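Local coordinates for alpha-actinin-like protein 1 (Schizosaccharomyces pombe, PDB 5BVR) that binds actin filaments and takes part in forming and organising the actin ring during cytokinesis, this chain being its actin-binding domain of paired calponin homology repeats, at residues Gly130-Cys135 / Val146-Phe151; Arg137-Tyr142 / Phe161-His166. All blocks are in the same frame, centred on the assembly; numbering follows the deposited sequence.

Overall arrangement
Both contacts lie within the second calponin homology domain, on the same side of the chain's centre, with their own centres about 10 Å apart. They share helix 127-138: contact 1 uses its middle, contact 2 its C-terminal end and the turn beyond. Both are partly buried. Contact 1, helix against loop, is apolar in its side-chain contacts, with no hydrogen bond between its two segments, whereas contact 2 joins the helix end to helix 159-168 and adds a very short Tyr-His hydrogen bond to its apolar part. The segments alternate along the chain, and the contacts meet where Val146 CG1 lies 3.8 Å from Thr139 CB.

Contact 1. Residues Gly130-Cys135 / Val146-Phe151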
ATOM      1  N   GLY A 130       1.998   9.992 -11.869  1.00 17.10           N
ATOM      2  CA  GLY A 130       3.424   9.811 -11.785  1.00 15.52           C
ATOM      3  C   GLY A 130       3.845   8.378 -11.676  1.00 16.81           C
ATOM      4  O   GLY A 130       4.762   7.931 -12.371  1.00 16.57           O
ATOM      5  N   LEU A 131       3.159   7.643 -10.807  1.00 15.01           N
ATOM      6  CA  LEU A 131       3.479   6.242 -10.620  1.00 12.98           C
ATOM      7  C   LEU A 131       3.201   5.446 -11.890  1.00 16.35           C
ATOM      8  O   LEU A 131       4.013   4.614 -12.290  1.00 15.79           O
ATOM      9  CB  LEU A 131       2.693   5.692  -9.436  1.00 14.27           C
ATOM     10  CG  LEU A 131       2.971   4.216  -9.134  1.00 16.21           C
ATOM     11  CD1 LEU A 131       4.449   3.962  -8.818  1.00 16.12           C
ATOM     12  CD2 LEU A 131       2.094   3.726  -7.989  1.00 15.79           C
ATOM     13  N   LEU A 132       2.092   5.734 -12.568  1.00 14.57           N
ATOM     14  CA  LEU A 132       1.778   5.028 -13.803  1.00 14.60           C
ATOM     15  C   LEU A 132       2.848   5.308 -14.846  1.00 14.54           C
ATOM     16  O   LEU A 132       3.354   4.401 -15.501  1.00 16.60           O
ATOM     17  CB  LEU A 132       0.393   5.421 -14.335  1.00 16.25           C
ATOM     18  CG  LEU A 132      -0.049   4.579 -15.517  1.00 16.69           C
ATOM     19  CD1 LEU A 132      -0.290   3.137 -15.093  1.00 21.54           C
ATOM     20  CD2 LEU A 132      -1.289   5.200 -16.139  1.00 22.19           C
ATOM     21  N   LEU A 133       3.175   6.586 -15.023  1.00 15.84           N
ATOM     22  CA  LEU A 133       4.193   6.939 -16.011  1.00 16.65           C
ATOM     23  C   LEU A 133       5.539   6.274 -15.687  1.00 14.26           C
ATOM     24  O   LEU A 133       6.195   5.780 -16.592  1.00 17.27           O
ATOM     25  CB  LEU A 133       4.331   8.450 -16.126  1.00 17.31           C
ATOM     26  CG  LEU A 133       5.323   8.899 -17.192  1.00 16.86           C
ATOM     27  CD1 LEU A 133       4.967   8.352 -18.550  1.00 20.81           C
ATOM     28  CD2 LEU A 133       5.358  10.420 -17.244  1.00 17.30           C
ATOM     29  N   TRP A 134       5.940   6.243 -14.415  1.00 15.96           N
ATOM     30  CA  TRP A 134       7.154   5.541 -14.021  1.00 14.95           C
ATOM     31  C   TRP A 134       7.118   4.082 -14.466  1.00 14.94           C
ATOM     32  O   TRP A 134       8.070   3.570 -15.049  1.00 17.18           O
ATOM     33  CB  TRP A 134       7.361   5.656 -12.515  1.00 15.96           C
ATOM     34  CG  TRP A 134       8.572   4.965 -11.986  1.00 16.53           C
ATOM     35  CD1 TRP A 134       9.838   5.488 -11.893  1.00 16.63           C
ATOM     36  CD2 TRP A 134       8.647   3.644 -11.428  1.00 16.12           C
ATOM     37  NE1 TRP A 134      10.683   4.579 -11.308  1.00 19.48           N
ATOM     38  CE2 TRP A 134       9.977   3.440 -11.017  1.00 16.23           C
ATOM     39  CE3 TRP A 134       7.716   2.622 -11.213  1.00 15.07           C
ATOM     40  CZ2 TRP A 134      10.400   2.262 -10.441  1.00 18.03           C
ATOM     41  CZ3 TRP A 134       8.152   1.451 -10.620  1.00 16.04           C
ATOM     42  CH2 TRP A 134       9.474   1.285 -10.241  1.00 17.68           C
ATOM     43  N   CYS A 135       5.998   3.420 -14.230  1.00 15.15           N
ATOM     44  CA  CYS A 135       5.861   2.031 -14.654  1.00 15.19           C
ATOM     45  C   CYS A 135       5.987   1.902 -16.159  1.00 14.41           C
ATOM     46  O   CYS A 135       6.624   0.978 -16.650  1.00 16.37           O
ATOM     47  CB  CYS A 135       4.513   1.488 -14.213  1.00 15.37           C
ATOM     48  SG  CYS A 135       4.330   1.255 -12.408  1.00 15.75           S
ATOM     49  N   VAL A 146       4.407  -6.800 -22.327  1.00 20.55           N
ATOM     50  CA  VAL A 146       4.077  -5.895 -21.228  1.00 19.39           C
ATOM     51  C   VAL A 146       3.550  -4.587 -21.803  1.00 17.76           C
ATOM     52  O   VAL A 146       4.125  -4.016 -22.728  1.00 19.55           O
ATOM     53  CB  VAL A 146       5.329  -5.627 -20.361  1.00 18.24           C
ATOM     54  CG1 VAL A 146       5.039  -4.572 -19.293  1.00 19.42           C
ATOM     55  CG2 VAL A 146       5.830  -6.905 -19.731  1.00 21.59           C
ATOM     56  N   ASP A 147       2.437  -4.115 -21.250  1.00 18.35           N
ATOM     57  CA  ASP A 147       1.844  -2.858 -21.675  1.00 17.24           C
ATOM     58  C   ASP A 147       1.069  -2.292 -20.498  1.00 18.76           C
ATOM     59  O   ASP A 147      -0.088  -2.641 -20.265  1.00 19.94           O
ATOM     60  CB  ASP A 147       0.938  -3.053 -22.883  1.00 20.21           C
ATOM     61  CG  ASP A 147       0.398  -1.741 -23.425  1.00 25.58           C
ATOM     62  OD1 ASP A 147       0.934  -0.667 -23.092  1.00 31.57           O
ATOM     63  OD2 ASP A 147      -0.575  -1.794 -24.210  1.00 30.81           O
ATOM     64  N   VAL A 148       1.719  -1.440 -19.715  1.00 15.97           N
ATOM     65  CA  VAL A 148       1.110  -0.942 -18.494  1.00 16.23           C
ATOM     66  C   VAL A 148       0.210   0.234 -18.838  1.00 20.47           C
ATOM     67  O   VAL A 148       0.682   1.301 -19.242  1.00 22.51           O
ATOM     68  CB  VAL A 148       2.168  -0.548 -17.467  1.00 17.43           C
ATOM     69  CG1 VAL A 148       1.493   0.021 -16.243  1.00 18.98           C
ATOM     70  CG2 VAL A 148       2.980  -1.748 -17.069  1.00 17.24           C
ATOM     71  N   GLN A 149      -1.094   0.030 -18.717  1.00 16.26           N
ATOM     72  CA  GLN A 149      -2.076   1.035 -19.091  1.00 18.42           C
ATOM     73  C   GLN A 149      -2.962   1.434 -17.913  1.00 16.09           C
ATOM     74  O   GLN A 149      -3.782   2.355 -18.044  1.00 19.29           O
ATOM     75  CB  GLN A 149      -2.966   0.505 -20.216  1.00 21.59           C
ATOM     76  CG  GLN A 149      -2.250   0.378 -21.547  1.00 23.70           C
ATOM     77  CD  GLN A 149      -1.636   1.698 -22.007  1.00 42.74           C
ATOM     78  OE1 GLN A 149      -2.213   2.766 -21.799  1.00 43.87           O
ATOM     79  NE2 GLN A 149      -0.456   1.628 -22.625  1.00 43.73           N
ATOM     80  N   ASP A 150      -2.787   0.751 -16.773  1.00 15.61           N
ATOM     81  CA  ASP A 150      -3.636   0.911 -15.610  1.00 15.73           C
ATOM     82  C   ASP A 150      -3.002   0.218 -14.422  1.00 16.56           C
ATOM     83  O   ASP A 150      -1.897  -0.301 -14.532  1.00 14.49           O
ATOM     84  CB  ASP A 150      -5.005   0.302 -15.910  1.00 15.32           C
ATOM     85  CG  ASP A 150      -4.890  -1.120 -16.377  1.00 17.23           C
ATOM     86  OD1 ASP A 150      -4.173  -1.921 -15.744  1.00 15.74           O
ATOM     87  OD2 ASP A 150      -5.468  -1.416 -17.454  1.00 25.38           O
ATOM     88  N   PHE A 151      -3.691   0.257 -13.287  1.00 15.46           N
ATOM     89  CA  PHE A 151      -3.296  -0.482 -12.100  1.00 14.04           C
ATOM     90  C   PHE A 151      -4.240  -1.644 -11.812  1.00 15.09           C
ATOM     91  O   PHE A 151      -4.501  -1.991 -10.654  1.00 15.74           O
ATOM     92  CB  PHE A 151      -3.218   0.468 -10.899  1.00 15.42           C
ATOM     93  CG  PHE A 151      -2.075   1.453 -10.990  1.00 15.25           C
ATOM     94  CD1 PHE A 151      -0.790   1.017 -10.851  1.00 15.53           C
ATOM     95  CD2 PHE A 151      -2.300   2.789 -11.204  1.00 14.90           C
ATOM     96  CE1 PHE A 151       0.279   1.909 -10.930  1.00 17.44           C
ATOM     97  CE2 PHE A 151      -1.249   3.685 -11.283  1.00 15.61           C
ATOM     98  CZ  PHE A 151       0.040   3.239 -11.146  1.00 15.56           C
TER
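This is an apolar helix-on-loop contact in the second calponin homology domain: one side of helix 127-138 packs against the irregular chain that leads toward helix 159-168. No hydrogen bond joins the two segments, and 295 Å² is buried between them, mostly by apolar side chains; the chains run in opposite senses, Leu132 nearest Asp150 and Cys135 nearest Val148. Phe151 is central. With CG anti to its carbonyl carbon (chi1 -69°), its ring points its CZ corner at the helix backbone, CZ lying 3.5 Å from the backbone N of Leu132 while the carbonyl carbon of Leu131 lies in the ring plane at the edge. Leu131 crosses obliquely, its CG 3.7 Å from Phe151 CZ. Leu132 instead lies over a face, making a CH-pi contact with CD1 4.2 Å from the Phe151 centroid and 21° off the normal, displaced toward the rim. The same methyl has a second neighbour, standing 3.8 Å from Val148 CG1. That Val148 methyl, anti to its own backbone N (chi1 177°), also meets Cys135 CB at 3.9 Å, so it bridges successive turns of the helix. The loop is also braced by its own bonds: Asp150 OD1 accepts from the backbone N of Thr152, as in an Asx turn, and from that of Ser154, while Asp150 O accepts from Trp155 NE1; and just past Cys135, Gln136 NE2 donates to Val148 O. Helix 217-234 packs on this group, touching Leu131 through Phe228, Cys135 through Val224, and Phe151 through Glu217 and Met221; Val146 rests on Leu159, Ala160 and Ala163 of helix 159-168.

Contact 2. Residues Arg137-Tyr142 / Phe161-His166; sequences RKTANY and FCALIH
Tyr142 and His166 meet tip to edge, joined by a very short hydrogen bond of 2.5 Å between Tyr142 OH and His166 ND1. It ties the turn after helix 127-138 to helix 159-168 of the calponin homology fold. ND1 lies near the plane of the phenol ring and OH near that of the imidazole, yet the two planes stand at 89°, so the rings touch rim to rim without stacking. CG anti to the His166 backbone N (chi1 176°) carries the imidazole to the phenol, and the rotation about CB-CG turns its ND1 side to OH. One turn earlier, Ala163 CB sits over a face of the Tyr142 ring, 3.6 Å from its centroid and 16° off the normal, a CH-pi contact offset toward the rim. The apolar part continues through Leu164 CD2, which lies 3.7 Å from Lys138 CB; the lysine chain bends at chi2 and leads its end away, and this side chain comes within about 5 Å of a bound zinc ion. Farther out, Tyr175 packs edge-to-face with Tyr142, and Gln167 touches both Lys138 and Tyr142. The turn is held by Tyr142 N donating to Thr139 O at 3.0 Å, just where the chain has left helical geometry. Thr139 OG1 hydrogen-bonds to Cys135 O on the preceding helical turn, while its CG2, anti to the carbonyl carbon, lies 3.9 Å from Leu164 CD2.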
ATOM      1  N   ARG A 137       7.554   3.987 -18.289  1.00 16.72           N
ATOM      2  CA  ARG A 137       8.916   4.264 -18.732  1.00 17.67           C
ATOM      3  C   ARG A 137       9.859   3.111 -18.403  1.00 16.68           C
ATOM      4  O   ARG A 137      10.692   2.712 -19.236  1.00 19.79           O
ATOM      5  CB  ARG A 137       9.419   5.577 -18.132  1.00 18.70           C
ATOM      6  CG  ARG A 137       8.716   6.825 -18.674  1.00 21.01           C
ATOM      7  CD  ARG A 137       9.137   7.208 -20.123  1.00 24.86           C
ATOM      8  NE  ARG A 137       8.530   8.497 -20.473  1.00 23.44           N
ATOM      9  CZ  ARG A 137       7.333   8.657 -21.028  1.00 26.31           C
ATOM     10  NH1 ARG A 137       6.606   7.599 -21.396  1.00 30.23           N
ATOM     11  NH2 ARG A 137       6.862   9.883 -21.223  1.00 26.08           N
ATOM     12  N   LYS A 138       9.731   2.554 -17.206  1.00 16.98           N
ATOM     13  CA  LYS A 138      10.607   1.478 -16.779  1.00 16.88           C
ATOM     14  C   LYS A 138      10.363   0.184 -17.564  1.00 18.71           C
ATOM     15  O   LYS A 138      11.264  -0.638 -17.676  1.00 22.36           O
ATOM     16  CB  LYS A 138      10.471   1.204 -15.282  1.00 17.81           C
ATOM     17  CG  LYS A 138      11.024   2.309 -14.365  1.00 18.13           C
ATOM     18  CD  LYS A 138      12.518   2.524 -14.546  1.00 18.35           C
ATOM     19  CE  LYS A 138      13.070   3.482 -13.502  1.00 22.01           C
ATOM     20  NZ  LYS A 138      14.563   3.591 -13.607  1.00 26.16           N
ATOM     21  N   THR A 139       9.166   0.013 -18.125  1.00 17.39           N
ATOM     22  CA  THR A 139       8.860  -1.206 -18.901  1.00 17.20           C
ATOM     23  C   THR A 139       8.807  -0.981 -20.402  1.00 18.79           C
ATOM     24  O   THR A 139       8.354  -1.857 -21.146  1.00 20.03           O
ATOM     25  CB  THR A 139       7.535  -1.860 -18.428  1.00 18.18           C
ATOM     26  OG1 THR A 139       6.436  -0.948 -18.600  1.00 17.88           O
ATOM     27  CG2 THR A 139       7.647  -2.309 -16.983  1.00 20.02           C
ATOM     28  N   ALA A 140       9.308   0.166 -20.829  1.00 20.18           N
ATOM     29  CA  ALA A 140       9.321   0.551 -22.242  1.00 21.55           C
ATOM     30  C   ALA A 140       9.928  -0.506 -23.151  1.00 25.55           C
ATOM     31  O   ALA A 140       9.487  -0.662 -24.286  1.00 29.83           O
ATOM     32  CB  ALA A 140      10.077   1.847 -22.390  1.00 24.52           C
ATOM     33  N   ASN A 141      10.939  -1.221 -22.675  1.00 20.81           N
ATOM     34  CA  ASN A 141      11.613  -2.190 -23.539  1.00 25.06           C
ATOM     35  C   ASN A 141      10.979  -3.578 -23.591  1.00 22.79           C
ATOM     36  O   ASN A 141      11.550  -4.497 -24.196  1.00 27.04           O
ATOM     37  CB  ASN A 141      13.068  -2.317 -23.130  1.00 29.26           C
ATOM     38  CG  ASN A 141      13.848  -1.041 -23.390  1.00 35.20           C
ATOM     39  OD1 ASN A 141      13.563  -0.313 -24.341  1.00 37.51           O
ATOM     40  ND2 ASN A 141      14.820  -0.761 -22.541  1.00 34.64           N
ATOM     41  N   TYR A 142       9.792  -3.721 -23.002  1.00 19.45           N
ATOM     42  CA  TYR A 142       9.143  -5.024 -22.830  1.00 20.75           C
ATOM     43  C   TYR A 142       7.847  -5.157 -23.631  1.00 21.55           C
ATOM     44  O   TYR A 142       7.086  -6.101 -23.433  1.00 22.47           O
ATOM     45  CB  TYR A 142       8.906  -5.295 -21.330  1.00 19.77           C
ATOM     46  CG  TYR A 142      10.192  -5.391 -20.557  1.00 18.61           C
ATOM     47  CD1 TYR A 142      10.878  -4.246 -20.162  1.00 20.52           C
ATOM     48  CD2 TYR A 142      10.748  -6.624 -20.233  1.00 21.73           C
ATOM     49  CE1 TYR A 142      12.062  -4.335 -19.479  1.00 18.65           C
ATOM     50  CE2 TYR A 142      11.935  -6.717 -19.552  1.00 20.27           C
ATOM     51  CZ  TYR A 142      12.586  -5.567 -19.162  1.00 19.43           C
ATOM     52  OH  TYR A 142      13.800  -5.656 -18.490  1.00 23.53           O
ATOM     53  N   PHE A 161       5.396  -7.094 -13.302  1.00 14.55           N
ATOM     54  CA  PHE A 161       6.193  -7.195 -12.088  1.00 14.98           C
ATOM     55  C   PHE A 161       7.570  -7.764 -12.419  1.00 16.13           C
ATOM     56  O   PHE A 161       8.585  -7.234 -11.952  1.00 17.32           O
ATOM     57  CB  PHE A 161       5.536  -8.058 -11.008  1.00 15.60           C
ATOM     58  CG  PHE A 161       4.328  -7.430 -10.370  1.00 14.76           C
ATOM     59  CD1 PHE A 161       4.445  -6.297  -9.596  1.00 16.56           C
ATOM     60  CD2 PHE A 161       3.079  -8.006 -10.509  1.00 18.30           C
ATOM     61  CE1 PHE A 161       3.333  -5.721  -8.972  1.00 17.22           C
ATOM     62  CE2 PHE A 161       1.960  -7.434  -9.868  1.00 16.59           C
ATOM     63  CZ  PHE A 161       2.105  -6.290  -9.124  1.00 16.47           C
ATOM     64  N   CYS A 162       7.608  -8.829 -13.213  1.00 15.89           N
ATOM     65  CA  CYS A 162       8.891  -9.436 -13.573  1.00 15.83           C
ATOM     66  C   CYS A 162       9.765  -8.479 -14.368  1.00 17.89           C
ATOM     67  O   CYS A 162      10.980  -8.417 -14.139  1.00 19.01           O
ATOM     68  CB  CYS A 162       8.706 -10.727 -14.361  1.00 20.75           C
ATOM     69  SG  CYS A 162       8.063 -12.110 -13.369  1.00 18.67           S
ATOM     70  N   ALA A 163       9.162  -7.714 -15.276  1.00 17.37           N
ATOM     71  CA  ALA A 163       9.919  -6.787 -16.118  1.00 18.48           C
ATOM     72  C   ALA A 163      10.484  -5.663 -15.264  1.00 17.60           C
ATOM     73  O   ALA A 163      11.630  -5.242 -15.477  1.00 17.90           O
ATOM     74  CB  ALA A 163       9.049  -6.221 -17.204  1.00 18.42           C
ATOM     75  N   LEU A 164       9.701  -5.165 -14.304  1.00 15.16           N
ATOM     76  CA  LEU A 164      10.201  -4.101 -13.436  1.00 15.08           C
ATOM     77  C   LEU A 164      11.445  -4.556 -12.702  1.00 19.73           C
ATOM     78  O   LEU A 164      12.408  -3.817 -12.602  1.00 18.86           O
ATOM     79  CB  LEU A 164       9.132  -3.682 -12.435  1.00 15.18           C
ATOM     80  CG  LEU A 164       8.061  -2.710 -12.911  1.00 16.84           C
ATOM     81  CD1 LEU A 164       7.042  -2.493 -11.789  1.00 19.45           C
ATOM     82  CD2 LEU A 164       8.635  -1.383 -13.336  1.00 20.30           C
ATOM     83  N   ILE A 165      11.415  -5.773 -12.174  1.00 16.06           N
ATOM     84  CA  ILE A 165      12.546  -6.313 -11.435  1.00 18.19           C
ATOM     85  C   ILE A 165      13.735  -6.513 -12.371  1.00 18.47           C
ATOM     86  O   ILE A 165      14.859  -6.095 -12.063  1.00 20.33           O
ATOM     87  CB  ILE A 165      12.185  -7.638 -10.758  1.00 19.16           C
ATOM     88  CG1 ILE A 165      11.149  -7.368  -9.662  1.00 19.93           C
ATOM     89  CG2 ILE A 165      13.420  -8.285 -10.149  1.00 23.28           C
ATOM     90  CD1 ILE A 165      10.541  -8.617  -9.090  1.00 22.64           C
ATOM     91  N   HIS A 166      13.493  -7.151 -13.505  1.00 19.35           N
ATOM     92  CA  HIS A 166      14.568  -7.414 -14.449  1.00 19.84           C
ATOM     93  C   HIS A 166      15.293  -6.142 -14.915  1.00 20.44           C
ATOM     94  O   HIS A 166      16.539  -6.120 -15.010  1.00 21.96           O
ATOM     95  CB  HIS A 166      14.027  -8.188 -15.657  1.00 20.18           C
ATOM     96  CG  HIS A 166      15.032  -8.419 -16.729  1.00 22.59           C
ATOM     97  ND1 HIS A 166      14.956  -7.790 -17.952  1.00 23.49           N
ATOM     98  CD2 HIS A 166      16.128  -9.210 -16.775  1.00 26.15           C
ATOM     99  CE1 HIS A 166      15.974  -8.181 -18.704  1.00 27.33           C
ATOM    100  NE2 HIS A 166      16.687  -9.059 -18.021  1.00 27.36           N
TER